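Local structure of prenyltransference for protein (Lavandula lanata, 5HC7) at residues P13-I18 against L59-A64; F210-F215 against A233-R238; I19-R24 against R193-Q198. The protein is probably a cis-prenyltransferase, related to undecaprenyl diphosphate synthase, that joins allylic isoprenoid diphosphates with the help of magnesium. All coordinates share one frame; numbering follows the deposited sequence.

Interaction 1 of 3, residues P13-I18 against L59-A64. With DST (dimethylallyl S-thiolodiphosphate), chain C.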
loop_
_atom_site.group_PDB
_atom_site.type_symbol
_atom_site.label_atom_id
_atom_site.label_comp_id
_atom_site.label_asym_id
_atom_site.label_seq_id
_atom_site.Cartn_x
_atom_site.Cartn_y
_atom_site.Cartn_z
ATOM N N PRO A 13 4.951 10.147 15.764
ATOM C CA PRO A 13 5.314 9.990 14.336
ATOM C C PRO A 13 5.968 11.238 13.728
ATOM O O PRO A 13 5.508 12.323 13.933
ATOM C CB PRO A 13 3.970 9.679 13.662
ATOM C CG PRO A 13 2.903 10.047 14.637
ATOM C CD PRO A 13 3.509 10.079 16.015
ATOM N N ASN A 14 7.024 11.068 12.956
ATOM C CA ASN A 14 7.501 12.115 12.075
ATOM C C ASN A 14 6.491 12.541 10.983
ATOM O O ASN A 14 6.261 13.732 10.788
ATOM C CB ASN A 14 8.767 11.676 11.352
ATOM C CG ASN A 14 9.961 11.547 12.284
ATOM O OD1 ASN A 14 10.127 12.325 13.210
ATOM N ND2 ASN A 14 10.732 10.525 12.082
ATOM N N HIS A 15 5.921 11.574 10.261
ATOM C CA HIS A 15 4.965 11.887 9.172
ATOM C C HIS A 15 3.630 11.249 9.408
ATOM O O HIS A 15 3.516 10.013 9.567
ATOM C CB HIS A 15 5.608 11.447 7.832
ATOM C CG HIS A 15 4.797 11.732 6.623
ATOM N ND1 HIS A 15 5.204 11.315 5.361
ATOM C CD2 HIS A 15 3.581 12.322 6.462
ATOM C CE1 HIS A 15 4.279 11.655 4.473
ATOM N NE2 HIS A 15 3.286 12.270 5.109
ATOM N N VAL A 16 2.593 12.075 9.393
ATOM C CA VAL A 16 1.204 11.557 9.469
ATOM C C VAL A 16 0.499 11.975 8.176
ATOM O O VAL A 16 0.623 13.128 7.778
ATOM C CB VAL A 16 0.464 12.083 10.732
ATOM C CG1 VAL A 16 -0.997 11.648 10.767
ATOM C CG2 VAL A 16 1.186 11.654 11.997
ATOM N N ALA A 17 -0.214 11.012 7.535
ATOM C CA ALA A 17 -0.995 11.274 6.340
ATOM C C ALA A 17 -2.459 10.911 6.544
ATOM O O ALA A 17 -2.768 9.947 7.222
ATOM C CB ALA A 17 -0.405 10.530 5.156
ATOM N N ILE A 18 -3.348 11.699 5.936
ATOM C CA ILE A 18 -4.765 11.534 6.132
ATOM C C ILE A 18 -5.505 11.426 4.824
ATOM O O ILE A 18 -5.368 12.293 3.965
ATOM C CB ILE A 18 -5.387 12.700 6.905
ATOM C CG1 ILE A 18 -4.715 12.872 8.249
ATOM C CG2 ILE A 18 -6.871 12.466 7.133
ATOM C CD1 ILE A 18 -5.252 14.054 9.027
ATOM N N LEU A 59 5.706 16.310 9.748
ATOM C CA LEU A 59 5.006 16.420 8.465
ATOM C C LEU A 59 3.614 15.850 8.564
ATOM O O LEU A 59 3.437 14.725 9.055
ATOM C CB LEU A 59 5.789 15.696 7.382
ATOM C CG LEU A 59 5.128 15.487 6.000
ATOM C CD1 LEU A 59 4.813 16.781 5.303
ATOM C CD2 LEU A 59 6.020 14.635 5.089
ATOM N N LEU A 60 2.642 16.680 8.202
ATOM C CA LEU A 60 1.264 16.261 7.933
ATOM C C LEU A 60 0.924 16.432 6.463
ATOM O O LEU A 60 1.069 17.557 5.883
ATOM C CB LEU A 60 0.277 17.127 8.675
ATOM C CG LEU A 60 -1.199 16.714 8.682
ATOM C CD1 LEU A 60 -1.365 15.551 9.648
ATOM C CD2 LEU A 60 -2.026 17.897 9.154
ATOM N N THR A 61 0.414 15.333 5.905
ATOM C CA THR A 61 -0.093 15.310 4.538
ATOM C C THR A 61 -1.602 15.090 4.577
ATOM O O THR A 61 -2.060 14.162 5.255
ATOM C CB THR A 61 0.532 14.194 3.714
ATOM O OG1 THR A 61 1.951 14.356 3.679
ATOM C CG2 THR A 61 -0.031 14.222 2.238
ATOM N N ILE A 62 -2.356 15.984 3.925
ATOM C CA ILE A 62 -3.766 15.784 3.700
ATOM C C ILE A 62 -3.986 15.550 2.216
ATOM O O ILE A 62 -3.544 16.331 1.343
ATOM C CB ILE A 62 -4.590 16.972 4.151
ATOM C CG1 ILE A 62 -4.447 17.152 5.683
ATOM C CG2 ILE A 62 -6.057 16.789 3.763
ATOM C CD1 ILE A 62 -5.122 18.435 6.207
ATOM N N TRP A 63 -4.658 14.447 1.918
ATOM C CA TRP A 63 -4.953 14.079 0.529
ATOM C C TRP A 63 -6.298 14.642 0.212
ATOM O O TRP A 63 -7.289 14.175 0.762
ATOM C CB TRP A 63 -4.999 12.574 0.317
ATOM C CG TRP A 63 -5.050 12.078 -1.094
ATOM C CD1 TRP A 63 -4.458 12.635 -2.245
ATOM C CD2 TRP A 63 -5.609 10.860 -1.499
ATOM N NE1 TRP A 63 -4.634 11.810 -3.308
ATOM C CE2 TRP A 63 -5.325 10.700 -2.889
ATOM C CE3 TRP A 63 -6.274 9.849 -0.826
ATOM C CZ2 TRP A 63 -5.722 9.580 -3.597
ATOM C CZ3 TRP A 63 -6.723 8.782 -1.550
ATOM C CH2 TRP A 63 -6.421 8.643 -2.919
ATOM N N ALA A 64 -6.290 15.581 -0.742
ATOM C CA ALA A 64 -7.437 16.414 -1.113
ATOM C C ALA A 64 -8.049 15.977 -2.433
ATOM O O ALA A 64 -9.217 16.180 -2.671
ATOM C CB ALA A 64 -6.983 17.840 -1.255
HETATM O O4 DST C . -13.563 5.267 -1.576
HETATM P P1 DST C . -12.967 5.274 -3.032
HETATM O O6 DST C . -13.940 5.373 -4.128
HETATM O O5 DST C . -11.945 3.934 -3.317
HETATM O O2 DST C . -12.178 6.676 -3.150
HETATM P P3 DST C . -12.631 8.198 -2.643
HETATM O O8 DST C . -12.389 9.188 -3.974
HETATM O O7 DST C . -13.990 8.389 -2.015
HETATM S S9 DST C . -10.981 8.702 -1.433
HETATM C C10 DST C . -10.462 9.768 -2.863
HETATM C C11 DST C . -9.257 10.456 -2.437
HETATM C C12 DST C . -9.605 11.784 -1.775
HETATM C C13 DST C . -9.068 11.811 -0.310
HETATM C C14 DST C . -8.918 12.891 -2.554
#

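Interaction 2 of 3, residues F210-F215 against A233-R238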
loop_
_atom_site.group_PDB
_atom_site.type_symbol
_atom_site.label_atom_id
_atom_site.label_comp_id
_atom_site.label_asym_id
_atom_site.label_seq_id
_atom_site.Cartn_x
_atom_site.Cartn_y
_atom_site.Cartn_z
ATOM N N PHE A 210 5.879 0.150 5.674
ATOM C CA PHE A 210 5.807 -0.020 7.123
ATOM C C PHE A 210 4.949 0.946 7.857
ATOM O O PHE A 210 4.840 0.868 9.063
ATOM C CB PHE A 210 7.234 -0.039 7.731
ATOM C CG PHE A 210 8.038 -1.193 7.208
ATOM C CD1 PHE A 210 7.830 -2.480 7.707
ATOM C CD2 PHE A 210 8.898 -1.005 6.146
ATOM C CE1 PHE A 210 8.531 -3.551 7.212
ATOM C CE2 PHE A 210 9.599 -2.082 5.652
ATOM C CZ PHE A 210 9.409 -3.329 6.167
ATOM N N THR A 211 4.274 1.826 7.145
ATOM C CA THR A 211 3.202 2.618 7.731
ATOM C C THR A 211 2.127 1.872 8.529
ATOM O O THR A 211 1.626 0.815 8.118
ATOM C CB THR A 211 2.503 3.339 6.600
ATOM O OG1 THR A 211 3.532 4.007 5.877
ATOM C CG2 THR A 211 1.460 4.305 7.105
ATOM N N GLU A 212 1.840 2.404 9.718
ATOM C CA GLU A 212 0.720 1.921 10.539
ATOM C C GLU A 212 -0.556 2.518 9.999
ATOM O O GLU A 212 -0.635 3.721 9.813
ATOM C CB GLU A 212 0.859 2.373 12.006
ATOM C CG GLU A 212 1.993 1.682 12.728
ATOM C CD GLU A 212 1.734 0.175 12.875
ATOM O OE1 GLU A 212 0.578 -0.258 13.030
ATOM O OE2 GLU A 212 2.675 -0.588 12.828
ATOM N N PHE A 213 -1.554 1.671 9.774
ATOM C CA PHE A 213 -2.842 2.099 9.299
ATOM C C PHE A 213 -3.815 2.266 10.448
ATOM O O PHE A 213 -3.878 1.442 11.372
ATOM C CB PHE A 213 -3.429 1.073 8.320
ATOM C CG PHE A 213 -2.633 0.904 7.054
ATOM C CD1 PHE A 213 -1.785 1.873 6.616
ATOM C CD2 PHE A 213 -2.649 -0.281 6.403
ATOM C CE1 PHE A 213 -1.042 1.697 5.445
ATOM C CE2 PHE A 213 -1.944 -0.470 5.231
ATOM C CZ PHE A 213 -1.154 0.522 4.728
ATOM N N TYR A 214 -4.610 3.315 10.353
ATOM C CA TYR A 214 -5.643 3.591 11.290
ATOM C C TYR A 214 -6.889 3.972 10.584
ATOM O O TYR A 214 -6.954 5.003 9.919
ATOM C CB TYR A 214 -5.186 4.718 12.215
ATOM C CG TYR A 214 -6.218 5.157 13.262
ATOM C CD1 TYR A 214 -6.330 4.496 14.502
ATOM C CD2 TYR A 214 -7.118 6.190 12.980
ATOM C CE1 TYR A 214 -7.289 4.914 15.447
ATOM C CE2 TYR A 214 -8.069 6.611 13.875
ATOM C CZ TYR A 214 -8.140 5.988 15.106
ATOM O OH TYR A 214 -9.052 6.436 15.959
ATOM N N PHE A 215 -7.911 3.166 10.794
ATOM C CA PHE A 215 -9.216 3.367 10.164
ATOM C C PHE A 215 -10.236 3.764 11.186
ATOM O O PHE A 215 -10.342 3.100 12.188
ATOM C CB PHE A 215 -9.651 2.060 9.525
ATOM C CG PHE A 215 -8.665 1.564 8.520
ATOM C CD1 PHE A 215 -8.588 2.141 7.243
ATOM C CD2 PHE A 215 -7.749 0.565 8.860
ATOM C CE1 PHE A 215 -7.641 1.712 6.336
ATOM C CE2 PHE A 215 -6.822 0.120 7.936
ATOM C CZ PHE A 215 -6.752 0.713 6.681
ATOM N N ALA A 233 -2.878 7.934 19.801
ATOM C CA ALA A 233 -2.868 7.022 20.913
ATOM C C ALA A 233 -2.857 5.576 20.410
ATOM O O ALA A 233 -2.192 4.730 21.008
ATOM C CB ALA A 233 -4.091 7.255 21.758
ATOM N N SER A 234 -3.635 5.255 19.364
ATOM C CA SER A 234 -3.499 3.923 18.711
ATOM C C SER A 234 -2.067 3.679 18.248
ATOM O O SER A 234 -1.461 2.631 18.506
ATOM C CB SER A 234 -4.508 3.783 17.581
ATOM O OG SER A 234 -4.483 2.509 16.914
ATOM N N TYR A 235 -1.480 4.678 17.601
ATOM C CA TYR A 235 -0.148 4.534 17.082
ATOM C C TYR A 235 0.826 4.178 18.236
ATOM O O TYR A 235 1.625 3.252 18.114
ATOM C CB TYR A 235 0.283 5.810 16.371
ATOM C CG TYR A 235 1.705 5.784 15.876
ATOM C CD1 TYR A 235 2.026 5.118 14.724
ATOM C CD2 TYR A 235 2.758 6.415 16.606
ATOM C CE1 TYR A 235 3.330 5.070 14.262
ATOM C CE2 TYR A 235 4.080 6.363 16.167
ATOM C CZ TYR A 235 4.349 5.694 14.990
ATOM O OH TYR A 235 5.620 5.645 14.501
ATOM N N ARG A 236 0.727 4.905 19.347
ATOM C CA ARG A 236 1.640 4.720 20.469
ATOM C C ARG A 236 1.460 3.312 21.077
ATOM O O ARG A 236 2.437 2.661 21.464
ATOM C CB ARG A 236 1.474 5.855 21.505
ATOM C CG ARG A 236 1.852 7.255 21.010
ATOM C CD ARG A 236 1.814 8.369 22.093
ATOM N NE ARG A 236 0.557 9.174 22.142
ATOM C CZ ARG A 236 -0.431 9.101 23.069
ATOM N NH1 ARG A 236 -0.407 8.254 24.112
ATOM N NH2 ARG A 236 -1.483 9.890 22.951
ATOM N N CYS A 237 0.237 2.813 21.126
ATOM C CA CYS A 237 0.016 1.404 21.452
ATOM C C CYS A 237 0.588 0.318 20.496
ATOM O O CYS A 237 0.638 -0.811 20.872
ATOM C CB CYS A 237 -1.482 1.154 21.654
ATOM S SG CYS A 237 -1.993 1.865 23.228
ATOM N N ARG A 238 1.036 0.604 19.287
ATOM C CA ARG A 238 1.505 -0.495 18.438
ATOM C C ARG A 238 3.001 -0.827 18.728
ATOM O O ARG A 238 3.681 -0.007 19.377
ATOM C CB ARG A 238 1.287 -0.168 16.965
ATOM C CG ARG A 238 0.082 0.733 16.661
ATOM C CD ARG A 238 -0.875 -0.016 15.831
ATOM N NE ARG A 238 -2.151 0.622 15.535
ATOM C CZ ARG A 238 -2.668 0.789 14.308
ATOM N NH1 ARG A 238 -1.991 0.444 13.193
ATOM N NH2 ARG A 238 -3.887 1.289 14.179
#

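Interaction 3 of 3, residues I19-R24 against R193-Q198. With MG (magnesium ion), chain B; DST (dimethylallyl S-thiolodiphosphate), chain D; DST (dimethylallyl S-thiolodiphosphate), chain C.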
loop_
_atom_site.group_PDB
_atom_site.type_symbol
_atom_site.label_atom_id
_atom_site.label_comp_id
_atom_site.label_asym_id
_atom_site.label_seq_id
_atom_site.Cartn_x
_atom_site.Cartn_y
_atom_site.Cartn_z
ATOM N N ILE A 19 -6.251 10.335 4.664
ATOM C CA ILE A 19 -7.232 10.218 3.617
ATOM C C ILE A 19 -8.570 10.704 4.141
ATOM O O ILE A 19 -9.153 10.120 5.032
ATOM C CB ILE A 19 -7.367 8.742 3.121
ATOM C CG1 ILE A 19 -6.006 8.221 2.642
ATOM C CG2 ILE A 19 -8.400 8.629 2.037
ATOM C CD1 ILE A 19 -5.934 6.751 2.241
ATOM N N ILE A 20 -9.089 11.767 3.533
ATOM C CA ILE A 20 -10.373 12.321 3.915
ATOM C C ILE A 20 -11.433 11.585 3.065
ATOM O O ILE A 20 -11.135 11.093 1.967
ATOM C CB ILE A 20 -10.327 13.866 3.782
ATOM C CG1 ILE A 20 -10.175 14.277 2.329
ATOM C CG2 ILE A 20 -9.153 14.424 4.628
ATOM C CD1 ILE A 20 -10.121 15.757 2.045
ATOM N N ASP A 21 -12.614 11.404 3.612
ATOM C CA ASP A 21 -13.646 10.634 2.965
ATOM C C ASP A 21 -14.921 10.787 3.804
ATOM O O ASP A 21 -14.849 11.233 4.926
ATOM C CB ASP A 21 -13.214 9.146 2.881
ATOM C CG ASP A 21 -14.021 8.305 1.849
ATOM O OD1 ASP A 21 -14.614 8.918 0.968
ATOM O OD2 ASP A 21 -14.081 7.035 1.881
ATOM N N GLY A 22 -16.076 10.409 3.248
ATOM C CA GLY A 22 -17.335 10.493 3.957
ATOM C C GLY A 22 -18.149 11.809 3.841
ATOM O O GLY A 22 -19.160 11.958 4.511
ATOM N N HIS A 23 -17.780 12.719 2.966
ATOM C CA HIS A 23 -18.458 14.017 2.893
ATOM C C HIS A 23 -19.884 13.920 2.369
ATOM O O HIS A 23 -20.774 14.553 2.887
ATOM C CB HIS A 23 -17.702 14.973 1.990
ATOM C CG HIS A 23 -16.344 15.299 2.487
ATOM N ND1 HIS A 23 -15.255 14.479 2.279
ATOM C CD2 HIS A 23 -15.889 16.344 3.208
ATOM C CE1 HIS A 23 -14.185 15.032 2.839
ATOM N NE2 HIS A 23 -14.549 16.146 3.430
ATOM N N ARG A 24 -20.089 13.171 1.314
ATOM C CA ARG A 24 -21.430 12.965 0.790
ATOM C C ARG A 24 -22.300 12.148 1.703
ATOM O O ARG A 24 -23.437 12.502 1.925
ATOM C CB ARG A 24 -21.348 12.233 -0.500
ATOM C CG ARG A 24 -20.649 13.020 -1.574
ATOM C CD ARG A 24 -19.966 11.996 -2.441
ATOM N NE ARG A 24 -19.778 12.391 -3.808
ATOM C CZ ARG A 24 -19.233 11.581 -4.708
ATOM N NH1 ARG A 24 -18.833 10.348 -4.360
ATOM N NH2 ARG A 24 -19.081 12.001 -5.960
ATOM N N ARG A 193 -7.382 6.976 7.798
ATOM C CA ARG A 193 -8.458 7.071 6.800
ATOM C C ARG A 193 -9.804 7.126 7.514
ATOM O O ARG A 193 -10.160 6.222 8.225
ATOM C CB ARG A 193 -8.456 5.892 5.828
ATOM C CG ARG A 193 -9.532 6.069 4.789
ATOM C CD ARG A 193 -9.516 5.085 3.661
ATOM N NE ARG A 193 -10.653 5.395 2.824
ATOM C CZ ARG A 193 -10.687 5.352 1.509
ATOM N NH1 ARG A 193 -9.640 5.013 0.763
ATOM N NH2 ARG A 193 -11.812 5.690 0.931
ATOM N N ALA A 194 -10.514 8.214 7.287
ATOM C CA ALA A 194 -11.863 8.434 7.803
ATOM C C ALA A 194 -12.897 7.742 6.920
ATOM O O ALA A 194 -12.647 7.436 5.736
ATOM C CB ALA A 194 -12.146 9.904 7.858
ATOM N N ALA A 195 -14.056 7.561 7.532
ATOM C CA ALA A 195 -15.282 7.134 6.938
ATOM C C ALA A 195 -15.348 5.610 6.769
ATOM O O ALA A 195 -16.186 5.083 6.074
ATOM C CB ALA A 195 -15.554 7.887 5.630
ATOM N N GLY A 196 -14.437 4.880 7.357
ATOM C CA GLY A 196 -14.704 3.437 7.465
ATOM C C GLY A 196 -14.170 2.517 6.366
ATOM O O GLY A 196 -14.107 1.341 6.597
ATOM N N GLU A 197 -13.817 3.016 5.166
ATOM C CA GLU A 197 -13.332 2.127 4.149
ATOM C C GLU A 197 -11.899 1.740 4.496
ATOM O O GLU A 197 -11.122 2.525 5.101
ATOM C CB GLU A 197 -13.386 2.758 2.754
ATOM C CG GLU A 197 -14.745 3.309 2.379
ATOM C CD GLU A 197 -15.812 2.220 2.302
ATOM O OE1 GLU A 197 -16.957 2.558 2.540
ATOM O OE2 GLU A 197 -15.565 1.042 2.011
ATOM N N GLN A 198 -11.567 0.523 4.104
ATOM C CA GLN A 198 -10.259 -0.080 4.405
ATOM C C GLN A 198 -9.549 -0.396 3.096
ATOM O O GLN A 198 -9.533 -1.539 2.610
ATOM C CB GLN A 198 -10.455 -1.292 5.290
ATOM C CG GLN A 198 -10.874 -0.938 6.732
ATOM C CD GLN A 198 -11.215 -2.227 7.501
ATOM O OE1 GLN A 198 -12.320 -2.752 7.379
ATOM N NE2 GLN A 198 -10.263 -2.820 8.061
HETATM MG MG MG B . -15.798 8.611 -1.035
HETATM O O4 DST D . -17.026 8.977 0.503
HETATM P P1 DST D . -18.372 9.906 0.234
HETATM O O6 DST D . -19.244 9.874 1.629
HETATM O O5 DST D . -19.097 9.257 -0.956
HETATM O O2 DST D . -17.952 11.533 -0.008
HETATM P P3 DST D . -16.508 12.125 -0.478
HETATM O O8 DST D . -15.647 12.315 0.727
HETATM O O7 DST D . -16.666 13.376 -1.517
HETATM S S9 DST D . -16.072 11.181 -1.237
HETATM O O4 DST C . -13.563 5.267 -1.576
HETATM P P1 DST C . -12.967 5.274 -3.032
HETATM O O6 DST C . -13.940 5.373 -4.128
HETATM O O5 DST C . -11.945 3.934 -3.317
HETATM O O2 DST C . -12.178 6.676 -3.150
HETATM P P3 DST C . -12.631 8.198 -2.643
HETATM O O8 DST C . -12.389 9.188 -3.974
HETATM O O7 DST C . -13.990 8.389 -2.015
HETATM S S9 DST C . -10.981 8.702 -1.433
HETATM C C10 DST C . -10.462 9.768 -2.863
HETATM C C11 DST C . -9.257 10.456 -2.437
HETATM C C12 DST C . -9.605 11.784 -1.775
HETATM C C13 DST C . -9.068 11.811 -0.310
HETATM C C14 DST C . -8.918 12.891 -2.554
HETATM O O HOH W 1 -13.343 5.691 4.098
HETATM O O HOH W 2 -15.379 6.588 -0.287
#

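Interaction 1 of 3, residues P13-I18 against L59-A64
Leu59 and His15 lie side by side on neighbouring parallel strands, and Leu59 CD2 sits 3.3 Å from the centroid of the His15 ring, over the middle of its face in a CH-pi contact. His15 has CG anti to the backbone N (chi1 -178°), which carries the imidazole forward along the sheet, so that NE2 comes to 2.9 Å from Thr61 OG1 in a hydrogen bond; ND1 has a weak bond of its own to Phe185 O. A flat ring with two polar corners suits this buried place, since it can offer a face to a leucine and still pair its nitrogens. Ala17, whose small CB packs against Thr61 CB, extends the same close-packed face. The backbones add a regular zigzag of bonds, among them Val16 N to Leu59 O at 2.8 Å and Thr61 N to Val16 O at 2.9 Å. Strands 15-19 and 59-65 are the two ends of a beta-alpha-beta crossover in the central parallel sheet of the cis-prenyltransferase fold, with helices 23-30 and 34-54 between them. On the other face the strand-to-strand packing is slacker: Leu60 CD1 lies 4.1 Å from Val16 CB and 4.2 Å from Ile18 CD1. These branched aliphatic chains turn instead to helix 34-54, where Ile18 meets Ile48 and Leu60 meets Ile49. The N-terminal end is the more open one, Asn14 being partly exposed and giving mainly its carbonyl O to Leu59 N. At the opposite end Trp63 N bonds to Ile18 O, while the indole, its NE1 held by Tyr142 O, lies against the prenyl tail of the thiolodiphosphate of chain C; Trp63 CZ3 is 3.2 Å from C11 of that ligand, which stands over the rim of the indole face.

Interaction 2 of 3, residues F210-F215 against A233-R238
Arg238, the last modelled residue, reaches back over Glu212 and Phe213 of the strand. Its CB and CG pass the Glu212 carboxylate, and CD comes to 3.2 Å from Glu212 OE1. The chain bends at chi2 (-117°), which brings the guanidinium round towards the strand. NE gives a weak bond to Ser234 OG, one turn back in the chain. NH1 is shared: it makes a salt bridge to Glu212 OE1 at 2.7 Å, on the anti lone pair, and a hydrogen bond to Phe213 O at 2.8 Å. NH2 also bonds to Phe213 O, at 2.8 Å. A further bond runs from Arg238 NH2 to Ser234 OG at 3.1 Å. Both terminal nitrogens thus grip one carbonyl oxygen end-on, from the same side of its plane, while the carboxylate stands nearly upright to the guanidinium, 86° apart. Arginine suits the place, since its flat guanidinium can donate from several nitrogens at once. Tyr235 packs its ring across Glu212 CG, and Ser234 touches Tyr214 CD1. Glu212 OE2 forms a salt bridge with Arg199 of the second subunit; helix 225-237 is thus fastened to strand 212-216, the outermost of this chain's sheet, at the dimer interface of a cis-prenyltransferase fold.

Interaction 3 of 3, residues I19-R24 against R193-Q198
Asp21 OD2 is gripped by three donors: Arg193 NH2, in a salt bridge of 2.8 Å, and waters 1 and 2. This is the diphosphate-binding loop of the cis-prenyltransferase fold, where strand 15-19 runs into helix 23-30 beside the end of strand 190-194. The guanidinium meets OD2 edge-on, from above the carboxylate plane, the two planes 78° apart. That leaves Asp21 OD1 to bind magnesium, whose other ligands include O7 of the thiolodiphosphate of chain C, O4 of that of chain D and water 2. Arg193 is extended, with CG anti to the backbone N (chi1 -177°), and crosses Ile19 at a slant, Ile19 CG2 lying over one face of the guanidinium, toward its rim; Arg193 NH2 also bonds O4 of the chain C ligand at 3.1 Å, and its NH1 is held by Ser201 OG and Arg199 O. Water 1 links Asp21 OD2 to Arg193 NE and Glu197 N, joining the two segments. Gly22, at the N-cap, takes backbone angles that suit glycine, and a side chain there would collide with Ala195 CB, which lies 3.5 Å from Gly22 N. The amides of Gly22, His23 and Arg24 all point at the chain D ligand, and the helix N-terminus would probably reinforce their pull on its charge. His23 ND1 adds a bond of 2.7 Å to O8 of that ligand, with O8 in the ring plane at the edge of the imidazole.

Overall arrangement
Interactions 1 and 3 are buried and share strand 15-19, one of the two central strands of the sheet, which pairs with strand 59-65 in interaction 1 and with strand 190-194 in interaction 3; Ile19 and Ile20 pack on Trp63 where they meet. Interaction 1 is mostly apolar with backbone bonds, whereas interaction 3, at the C-terminal ends of the strands, is charged and gathers magnesium and diphosphate groups. Both reach the chain C ligand. Interaction 2 is only partly buried, about 17 Å between centres from interaction 3, yet it belongs to the same sheet: Tyr214 O probably accepts a hydrogen bond from Arg193 N. Its salt bridge lies near the second subunit, and Tyr235 packs on Pro13 of interaction 1.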